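Local coordinates for sensor protein (Pseudomonas syringae pv. tomato, PDB 2R8R) that probably phosphorylates a protein histidine using ATP in a two-component system, represented here by its N-terminal KdpD sensor domain, which has a P-loop NTPase-type fold, at residues H28-L31 with R32-V35; L53-G56 with L57-P61; I162-P165 with P166-L170. All coordinates share one frame; numbering follows the deposited sequence.

Interaction 1. Residues H28-L31 with R32-V35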
ATOM      1  N   HIS A  28     -11.479   9.418  -6.133  1.00 16.70           N
ATOM      2  CA  HIS A  28     -12.268  10.132  -7.135  1.00 16.46           C
ATOM      3  C   HIS A  28     -13.677  10.421  -6.653  1.00 16.44           C
ATOM      4  O   HIS A  28     -14.209  11.511  -6.907  1.00 17.61           O
ATOM      5  CB  HIS A  28     -12.279   9.354  -8.467  1.00 16.81           C
ATOM      6  CG  HIS A  28     -11.110   9.674  -9.347  1.00 16.79           C
ATOM      7  ND1 HIS A  28     -11.028  10.844 -10.074  1.00 16.28           N
ATOM      8  CD2 HIS A  28      -9.949   9.013  -9.574  1.00 18.69           C
ATOM      9  CE1 HIS A  28      -9.879  10.884 -10.723  1.00 16.98           C
ATOM     10  NE2 HIS A  28      -9.205   9.779 -10.449  1.00 17.04           N
ATOM     11  N   ALA A  29     -14.295   9.478  -5.948  1.00 16.03           N
ATOM     12  CA  ALA A  29     -15.602   9.754  -5.358  1.00 16.18           C
ATOM     13  C   ALA A  29     -15.467  10.931  -4.418  1.00 16.18           C
ATOM     14  O   ALA A  29     -16.243  11.860  -4.498  1.00 17.19           O
ATOM     15  CB  ALA A  29     -16.229   8.521  -4.647  1.00 15.28           C
ATOM     16  N   GLN A  30     -14.465  10.927  -3.557  1.00 17.26           N
ATOM     17  CA  GLN A  30     -14.227  12.068  -2.676  1.00 17.77           C
ATOM     18  C   GLN A  30     -13.961  13.376  -3.436  1.00 17.97           C
ATOM     19  O   GLN A  30     -14.472  14.431  -3.054  1.00 18.15           O
ATOM     20  CB  GLN A  30     -13.058  11.776  -1.738  1.00 18.44           C
ATOM     21  CG  GLN A  30     -13.268  10.618  -0.760  1.00 18.86           C
ATOM     22  CD  GLN A  30     -14.516  10.750   0.125  1.00 19.44           C
ATOM     23  OE1 GLN A  30     -15.418   9.930   0.033  1.00 17.04           O
ATOM     24  NE2 GLN A  30     -14.551  11.758   0.984  1.00 17.92           N
ATOM     25  N   LEU A  31     -13.174  13.315  -4.514  1.00 18.67           N
ATOM     26  CA  LEU A  31     -12.857  14.515  -5.309  1.00 18.29           C
ATOM     27  C   LEU A  31     -14.158  15.122  -5.851  1.00 19.32           C
ATOM     28  O   LEU A  31     -14.389  16.323  -5.762  1.00 18.82           O
ATOM     29  CB  LEU A  31     -11.875  14.194  -6.433  1.00 17.84           C
ATOM     30  CG  LEU A  31     -11.282  15.373  -7.240  1.00 19.13           C
ATOM     31  CD1 LEU A  31     -10.293  16.242  -6.390  1.00 18.65           C
ATOM     32  CD2 LEU A  31     -10.616  14.916  -8.509  1.00 17.04           C
ATOM     33  N   ARG A  32     -15.026  14.260  -6.376  1.00 20.54           N
ATOM     34  CA  ARG A  32     -16.307  14.671  -6.909  1.00 20.64           C
ATOM     35  C   ARG A  32     -17.205  15.343  -5.884  1.00 20.99           C
ATOM     36  O   ARG A  32     -17.985  16.212  -6.233  1.00 20.87           O
ATOM     37  CB  ARG A  32     -17.050  13.469  -7.482  1.00 20.79           C
ATOM     38  CG  ARG A  32     -16.524  13.038  -8.814  1.00 20.76           C
ATOM     39  CD  ARG A  32     -17.462  12.049  -9.446  1.00 22.37           C
ATOM     40  NE  ARG A  32     -17.652  10.794  -8.688  1.00 22.84           N
ATOM     41  CZ  ARG A  32     -16.940   9.668  -8.850  1.00 21.03           C
ATOM     42  NH1 ARG A  32     -15.937   9.578  -9.724  1.00 17.82           N
ATOM     43  NH2 ARG A  32     -17.247   8.607  -8.112  1.00 22.08           N
ATOM     44  N   GLN A  33     -17.128  14.921  -4.639  1.00 21.26           N
ATOM     45  CA  GLN A  33     -17.904  15.541  -3.589  1.00 22.15           C
ATOM     46  C   GLN A  33     -17.226  16.810  -3.003  1.00 22.15           C
ATOM     47  O   GLN A  33     -17.644  17.309  -1.953  1.00 23.14           O
ATOM     48  CB  GLN A  33     -18.136  14.508  -2.490  1.00 22.36           C
ATOM     49  CG  GLN A  33     -18.907  13.259  -2.948  1.00 24.37           C
ATOM     50  CD  GLN A  33     -18.734  12.107  -1.964  1.00 25.15           C
ATOM     51  OE1 GLN A  33     -18.553  12.347  -0.775  1.00 31.58           O
ATOM     52  NE2 GLN A  33     -18.760  10.860  -2.455  1.00 26.07           N
ATOM     53  N   GLY A  34     -16.170  17.305  -3.654  1.00 21.76           N
ATOM     54  CA  GLY A  34     -15.499  18.542  -3.264  1.00 21.22           C
ATOM     55  C   GLY A  34     -14.336  18.429  -2.294  1.00 21.26           C
ATOM     56  O   GLY A  34     -13.823  19.451  -1.860  1.00 21.50           O
ATOM     57  N   VAL A  35     -13.922  17.208  -1.937  1.00 21.10           N
ATOM     58  CA  VAL A  35     -12.811  16.997  -0.975  1.00 20.27           C
ATOM     59  C   VAL A  35     -11.483  17.386  -1.626  1.00 19.98           C
ATOM     60  O   VAL A  35     -11.225  17.047  -2.770  1.00 20.35           O
ATOM     61  CB  VAL A  35     -12.759  15.513  -0.471  1.00 20.17           C
ATOM     62  CG1 VAL A  35     -11.590  15.265   0.501  1.00 18.92           C
ATOM     63  CG2 VAL A  35     -14.086  15.136   0.199  1.00 18.07           C
TER
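Arg32 N donates to His28 O over 2.9 Å, and Gln33 N to Ala29 O over 3.2 Å, the last helical i-to-i+4 bonds before the chain turns away. A Schellman motif then closes the helix: Val35 N reaches back to Gln30 O at 3.0 Å, and inside that loop Gly34 N meets Leu31 O at 2.9 Å. Gly34 is the C-prime residue, and its positive phi (91°) lets the chain leave the helix and brings Val35 N back to Gln30 O. Beyond it, Val35 folds back beside Gln30, the two side chains pointing the same way. A bend at chi2 (-56°) in the glutamine chain brings NE2 over to the valine methyl, 3.5 Å from Val35 CG2. On another side of the helix Arg32 runs back along the preceding turn; its bend at chi3 lays one guanidinium face over His28 O and Ala29 CA, the latter 3.4 Å from NH2. Gln33 stays extended, its CG 3.4 Å from Ala29 O. The imidazole of His28 leads elsewhere, its NE2 hydrogen-bonded to Leu53 O. This turn links helix 19-32 to strand 37-39, with Val35 and Gln30 packed on Leu87 of strand 87-90 and Leu31 on Leu57.

Interaction 2. Residues L53-G56 with L57-P61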
ATOM      1  N   LEU A  53      -6.383   7.040 -13.694  1.00 23.49           N
ATOM      2  CA  LEU A  53      -7.028   7.550 -12.477  1.00 23.65           C
ATOM      3  C   LEU A  53      -6.116   8.538 -11.717  1.00 23.37           C
ATOM      4  O   LEU A  53      -6.552   9.590 -11.258  1.00 24.02           O
ATOM      5  CB  LEU A  53      -7.470   6.403 -11.563  1.00 23.70           C
ATOM      6  CG  LEU A  53      -8.692   5.619 -12.054  1.00 23.65           C
ATOM      7  CD1 LEU A  53      -9.071   4.542 -11.017  1.00 21.53           C
ATOM      8  CD2 LEU A  53      -9.856   6.577 -12.357  1.00 19.78           C
ATOM      9  N   LEU A  54      -4.845   8.205 -11.606  1.00 23.05           N
ATOM     10  CA  LEU A  54      -3.921   9.062 -10.913  1.00 22.90           C
ATOM     11  C   LEU A  54      -3.786  10.442 -11.573  1.00 23.38           C
ATOM     12  O   LEU A  54      -3.660  11.452 -10.886  1.00 23.33           O
ATOM     13  CB  LEU A  54      -2.567   8.381 -10.777  1.00 22.43           C
ATOM     14  CG  LEU A  54      -1.474   9.125 -10.026  1.00 22.30           C
ATOM     15  CD1 LEU A  54      -1.948   9.488  -8.606  1.00 19.62           C
ATOM     16  CD2 LEU A  54      -0.187   8.272 -10.037  1.00 20.98           C
ATOM     17  N   ASN A  55      -3.812  10.484 -12.888  1.00 24.09           N
ATOM     18  CA  ASN A  55      -3.646  11.739 -13.609  1.00 24.73           C
ATOM     19  C   ASN A  55      -4.843  12.672 -13.499  1.00 23.88           C
ATOM     20  O   ASN A  55      -4.721  13.840 -13.832  1.00 24.20           O
ATOM     21  CB  ASN A  55      -3.270  11.485 -15.088  1.00 25.50           C
ATOM     22  CG  ASN A  55      -1.786  11.046 -15.250  1.00 29.86           C
ATOM     23  OD1 ASN A  55      -1.447  10.363 -16.239  1.00 35.59           O
ATOM     24  ND2 ASN A  55      -0.896  11.437 -14.280  1.00 28.75           N
ATOM     25  N   GLY A  56      -5.975  12.182 -13.007  1.00 22.98           N
ATOM     26  CA  GLY A  56      -7.091  13.048 -12.642  1.00 22.39           C
ATOM     27  C   GLY A  56      -7.103  13.605 -11.215  1.00 22.28           C
ATOM     28  O   GLY A  56      -8.059  14.278 -10.823  1.00 21.82           O
ATOM     29  N   LEU A  57      -6.070  13.300 -10.429  1.00 21.65           N
ATOM     30  CA  LEU A  57      -5.997  13.693  -9.043  1.00 21.45           C
ATOM     31  C   LEU A  57      -4.809  14.627  -8.842  1.00 21.99           C
ATOM     32  O   LEU A  57      -3.771  14.452  -9.493  1.00 22.71           O
ATOM     33  CB  LEU A  57      -5.817  12.457  -8.144  1.00 22.01           C
ATOM     34  CG  LEU A  57      -6.963  11.448  -8.076  1.00 20.02           C
ATOM     35  CD1 LEU A  57      -6.493  10.124  -7.452  1.00 18.05           C
ATOM     36  CD2 LEU A  57      -8.153  12.024  -7.336  1.00 16.86           C
ATOM     37  N   PRO A  58      -4.944  15.629  -7.949  1.00 21.89           N
ATOM     38  CA  PRO A  58      -3.774  16.409  -7.612  1.00 21.76           C
ATOM     39  C   PRO A  58      -2.673  15.503  -7.046  1.00 22.48           C
ATOM     40  O   PRO A  58      -2.965  14.514  -6.337  1.00 21.50           O
ATOM     41  CB  PRO A  58      -4.297  17.367  -6.540  1.00 21.88           C
ATOM     42  CG  PRO A  58      -5.775  17.447  -6.821  1.00 21.97           C
ATOM     43  CD  PRO A  58      -6.133  16.079  -7.197  1.00 21.56           C
ATOM     44  N   GLN A  59      -1.421  15.857  -7.349  1.00 22.90           N
ATOM     45  CA  GLN A  59      -0.274  15.030  -6.991  1.00 23.28           C
ATOM     46  C   GLN A  59       0.822  15.856  -6.359  1.00 23.20           C
ATOM     47  O   GLN A  59       1.141  16.946  -6.850  1.00 23.10           O
ATOM     48  CB  GLN A  59       0.242  14.344  -8.231  1.00 23.45           C
ATOM     49  CG  GLN A  59      -0.718  13.284  -8.780  1.00 23.89           C
ATOM     50  CD  GLN A  59      -0.337  12.888 -10.173  1.00 26.21           C
ATOM     51  OE1 GLN A  59       0.820  12.645 -10.444  1.00 26.90           O
ATOM     52  NE2 GLN A  59      -1.301  12.817 -11.060  1.00 28.94           N
ATOM     53  N   GLN A  60       1.393  15.339  -5.260  1.00 23.00           N
ATOM     54  CA  GLN A  60       2.494  16.017  -4.583  1.00 22.33           C
ATOM     55  C   GLN A  60       3.825  15.456  -5.066  1.00 22.29           C
ATOM     56  O   GLN A  60       4.102  14.305  -4.833  1.00 21.69           O
ATOM     57  CB  GLN A  60       2.350  15.834  -3.088  1.00 22.31           C
ATOM     58  CG  GLN A  60       3.382  16.557  -2.240  1.00 22.15           C
ATOM     59  CD  GLN A  60       3.184  18.058  -2.221  1.00 25.34           C
ATOM     60  OE1 GLN A  60       2.110  18.556  -1.851  1.00 25.02           O
ATOM     61  NE2 GLN A  60       4.238  18.807  -2.633  1.00 27.52           N
ATOM     62  N   PRO A  61       4.661  16.257  -5.752  1.00 22.48           N
ATOM     63  CA  PRO A  61       5.929  15.664  -6.190  1.00 23.30           C
ATOM     64  C   PRO A  61       6.692  14.874  -5.097  1.00 24.14           C
ATOM     65  O   PRO A  61       6.794  15.293  -3.954  1.00 24.27           O
ATOM     66  CB  PRO A  61       6.732  16.870  -6.683  1.00 22.62           C
ATOM     67  CG  PRO A  61       5.697  17.771  -7.212  1.00 22.78           C
ATOM     68  CD  PRO A  61       4.528  17.638  -6.218  1.00 22.88           C
TER
HETATM   69  O   HOH W   1      -2.669  15.340 -11.471  1.00 42.05           O
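Leu54 O is the meeting point. Leu57 N donates to it over 3.1 Å, closing a type I beta turn from Leu54 to Leu57. The amide nitrogen of Gln59 comes to the same oxygen: NE2 lies 2.7 Å from Leu54 O, but the N-H is badly bent at 117°, which makes this a weak bond despite the short separation. NE2 also makes a long, weak bond to Leu57 O at 3.4 Å.

The glutamine reaches back because its CB points toward the turn and its chain is extended beyond CG (chi2 166°). On the way it crosses the Leu54 side chain at a slant, with CG 4.0 Å from Leu54 CD1 and the amide against Leu54 CG. The Asn55 amide is almost coplanar with that of Gln59, 18° away, and the two nitrogens, Asn55 ND2 and Gln59 NE2, stand 3.5 Å apart. Leu57 works differently: its CG rests 3.7 Å from Leu53 O, the oxygen that also accepts Gly56 N.

Further out, Leu57 packs on Leu24 and His28, while Leu54 touches Ala39, Val42 and Thr44. Backbone hydrogen bonds between Ala39 and both Pro58 and Gln60 tie the outgoing chain to strand 37-39, the edge strand of the parallel sheet. A glycerol, probably from the crystallisation liquor, lies against the Leu54 side chain.

Chemically, the turn that follows helix 48-54 is held partly by its own backbone and partly by a glutamine amide borrowed from the loop beyond. The bent angle and the weak second bond imply that the amide supplements the firmer Leu57-to-Leu54 backbone bond.

Interaction 3. Residues I162-P165 with P166-L170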
ATOM      1  N   ILE A 162      -9.865  -6.024  -0.331  1.00 12.85           N
ATOM      2  CA  ILE A 162      -9.880  -6.079  -1.784  1.00 12.46           C
ATOM      3  C   ILE A 162      -9.471  -7.521  -2.104  1.00 13.65           C
ATOM      4  O   ILE A 162      -8.360  -7.955  -1.810  1.00 12.81           O
ATOM      5  CB  ILE A 162      -8.936  -5.041  -2.431  1.00 12.86           C
ATOM      6  CG1 ILE A 162      -9.264  -3.635  -1.897  1.00 11.60           C
ATOM      7  CG2 ILE A 162      -8.933  -5.139  -3.979  1.00 10.98           C
ATOM      8  CD1 ILE A 162     -10.606  -3.137  -2.254  1.00 10.68           C
ATOM      9  N   ASP A 163     -10.421  -8.265  -2.660  1.00 13.41           N
ATOM     10  CA  ASP A 163     -10.302  -9.700  -2.818  1.00 14.11           C
ATOM     11  C   ASP A 163     -10.192 -10.038  -4.317  1.00 13.64           C
ATOM     12  O   ASP A 163     -10.719  -9.330  -5.165  1.00 15.48           O
ATOM     13  CB  ASP A 163     -11.520 -10.360  -2.166  1.00 13.89           C
ATOM     14  CG  ASP A 163     -11.504 -11.861  -2.234  1.00 13.50           C
ATOM     15  OD1 ASP A 163     -10.463 -12.495  -1.951  1.00 17.45           O
ATOM     16  OD2 ASP A 163     -12.579 -12.417  -2.501  1.00 11.20           O
ATOM     17  N   LEU A 164      -9.487 -11.107  -4.619  1.00 14.39           N
ATOM     18  CA  LEU A 164      -9.352 -11.612  -5.968  1.00 14.71           C
ATOM     19  C   LEU A 164      -9.026 -13.096  -5.875  1.00 14.67           C
ATOM     20  O   LEU A 164      -8.150 -13.470  -5.115  1.00 15.64           O
ATOM     21  CB  LEU A 164      -8.252 -10.834  -6.707  1.00 15.06           C
ATOM     22  CG  LEU A 164      -8.224 -11.026  -8.228  1.00 15.78           C
ATOM     23  CD1 LEU A 164      -9.360 -10.207  -8.917  1.00 13.54           C
ATOM     24  CD2 LEU A 164      -6.869 -10.742  -8.812  1.00 13.83           C
ATOM     25  N   PRO A 165      -9.720 -13.960  -6.656  1.00 14.77           N
ATOM     26  CA  PRO A 165      -9.301 -15.394  -6.691  1.00 14.43           C
ATOM     27  C   PRO A 165      -7.839 -15.650  -7.103  1.00 14.06           C
ATOM     28  O   PRO A 165      -7.328 -15.036  -8.073  1.00 13.38           O
ATOM     29  CB  PRO A 165     -10.233 -15.994  -7.743  1.00 15.27           C
ATOM     30  CG  PRO A 165     -11.445 -15.043  -7.751  1.00 14.15           C
ATOM     31  CD  PRO A 165     -10.853 -13.703  -7.567  1.00 13.73           C
ATOM     32  N   PRO A 166      -7.144 -16.522  -6.366  1.00 14.40           N
ATOM     33  CA  PRO A 166      -5.760 -16.879  -6.716  1.00 14.97           C
ATOM     34  C   PRO A 166      -5.532 -17.271  -8.182  1.00 15.65           C
ATOM     35  O   PRO A 166      -4.588 -16.811  -8.795  1.00 16.56           O
ATOM     36  CB  PRO A 166      -5.459 -18.042  -5.757  1.00 14.75           C
ATOM     37  CG  PRO A 166      -6.335 -17.702  -4.551  1.00 14.36           C
ATOM     38  CD  PRO A 166      -7.579 -17.203  -5.122  1.00 14.00           C
ATOM     39  N   ARG A 167      -6.400 -18.082  -8.740  1.00 17.41           N
ATOM     40  CA  ARG A 167      -6.276 -18.507 -10.130  1.00 19.69           C
ATOM     41  C   ARG A 167      -6.243 -17.317 -11.088  1.00 19.86           C
ATOM     42  O   ARG A 167      -5.446 -17.252 -12.044  1.00 20.08           O
ATOM     43  CB  ARG A 167      -7.428 -19.445 -10.490  1.00 19.88           C
ATOM     44  CG  ARG A 167      -7.146 -20.335 -11.670  1.00 24.73           C
ATOM     45  CD  ARG A 167      -8.305 -20.363 -12.708  1.00 30.26           C
ATOM     46  NE  ARG A 167      -8.306 -19.093 -13.451  1.00 33.33           N
ATOM     47  CZ  ARG A 167      -9.296 -18.195 -13.469  1.00 33.66           C
ATOM     48  NH1 ARG A 167     -10.420 -18.417 -12.832  1.00 35.06           N
ATOM     49  NH2 ARG A 167      -9.159 -17.057 -14.144  1.00 33.60           N
ATOM     50  N   GLU A 168      -7.110 -16.366 -10.809  1.00 20.09           N
ATOM     51  CA  GLU A 168      -7.168 -15.150 -11.572  1.00 21.13           C
ATOM     52  C   GLU A 168      -5.935 -14.280 -11.372  1.00 20.21           C
ATOM     53  O   GLU A 168      -5.435 -13.694 -12.317  1.00 21.34           O
ATOM     54  CB  GLU A 168      -8.435 -14.391 -11.181  1.00 21.09           C
ATOM     55  CG  GLU A 168      -8.729 -13.313 -12.133  1.00 23.91           C
ATOM     56  CD  GLU A 168     -10.004 -12.558 -11.817  1.00 23.61           C
ATOM     57  OE1 GLU A 168     -10.965 -13.142 -11.241  1.00 26.33           O
ATOM     58  OE2 GLU A 168     -10.020 -11.365 -12.184  1.00 27.60           O
ATOM     59  N   LEU A 169      -5.444 -14.182 -10.142  1.00 19.60           N
ATOM     60  CA  LEU A 169      -4.171 -13.474  -9.879  1.00 19.21           C
ATOM     61  C   LEU A 169      -2.964 -14.093 -10.642  1.00 18.72           C
ATOM     62  O   LEU A 169      -2.140 -13.371 -11.186  1.00 18.50           O
ATOM     63  CB  LEU A 169      -3.884 -13.415  -8.369  1.00 19.06           C
ATOM     64  CG  LEU A 169      -2.734 -12.520  -7.887  1.00 19.38           C
ATOM     65  CD1 LEU A 169      -2.794 -11.119  -8.461  1.00 17.38           C
ATOM     66  CD2 LEU A 169      -2.712 -12.494  -6.338  1.00 18.15           C
ATOM     67  N   LEU A 170      -2.891 -15.421 -10.692  1.00 18.88           N
ATOM     68  CA  LEU A 170      -1.893 -16.140 -11.517  1.00 18.70           C
ATOM     69  C   LEU A 170      -2.013 -15.802 -13.021  1.00 19.21           C
ATOM     70  O   LEU A 170      -1.006 -15.617 -13.687  1.00 18.35           O
ATOM     71  CB  LEU A 170      -1.999 -17.636 -11.295  1.00 18.43           C
ATOM     72  CG  LEU A 170      -1.557 -18.111  -9.905  1.00 18.81           C
ATOM     73  CD1 LEU A 170      -1.909 -19.561  -9.664  1.00 15.94           C
ATOM     74  CD2 LEU A 170      -0.019 -17.870  -9.732  1.00 16.99           C
TER
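Leu164 and Glu168 meet at about a right angle, the methyl CD1 of the leucine against the carboxylate, 3.5 Å from OE2 of Glu168. The other methyl faces the helix: CD2 lies 4.0 Å from Leu169 CB, an apolar contact, and also approaches the Leu169 backbone. In Leu164, chi1 (-166°) swings CG toward the helix and chi2 turns CD1 to the glutamate and CD2 to Leu169.

Pro165 lies side by side with Glu168, both pointing the same way. Here the carboxylate's other oxygen does the touching: OE1 is 3.7 Å from Pro165 CD, against the proline ring. Glu168 can span both neighbours because its chain is extended beyond CG, carrying the carboxylate back alongside the first turn, toward Leu164 and Pro165. The next ring, Pro166, follows directly, its CD 3.9 Å from Pro165 CB.

Pro165 occupies the N-cap position, and its carbonyl takes up the first i-to-i+4 bond: Leu169 N donates to Pro165 O over 2.9 Å, nearly straight at 163°. Around this start of helix 166-174, Pro166 packs on Leu197, Thr198 and Arg201 of helix 194-209, and Asp163 makes a salt bridge to Arg201. Leu164 and Leu169 both touch Val17, in the loop of the probable P-loop.

Pro166 has no N-H to offer, which suits the first turn of a helix, where amides have no carbonyl of a preceding helical turn to bond. The Glu168 carboxylate, near this N-terminal end, would probably interact favourably with the helix dipole, while its contacts with Leu164 and Pro165 are van der Waals.

In the fold
Along the chain the order is interaction 1, interaction 2, interaction 3, and all lie in the one KdpD sensor domain, built around a parallel five-stranded sheet. Interactions 1 and 2 are neighbours, their centres 13 Å apart: the first closes helix 19-32, the second is the turn that follows helix 48-54, and they touch through the His28 side chain and through Leu31 against Gly56. Both adjoin edge strand 37-39. Interaction 3 opens helix 166-174 after the other outermost strand, 158-161, with its centre 29 and 27 Å from those of interactions 1 and 2. The three thus lie at or near helix ends next to the two edge strands, with the probable P-loop preceding helix 19-32.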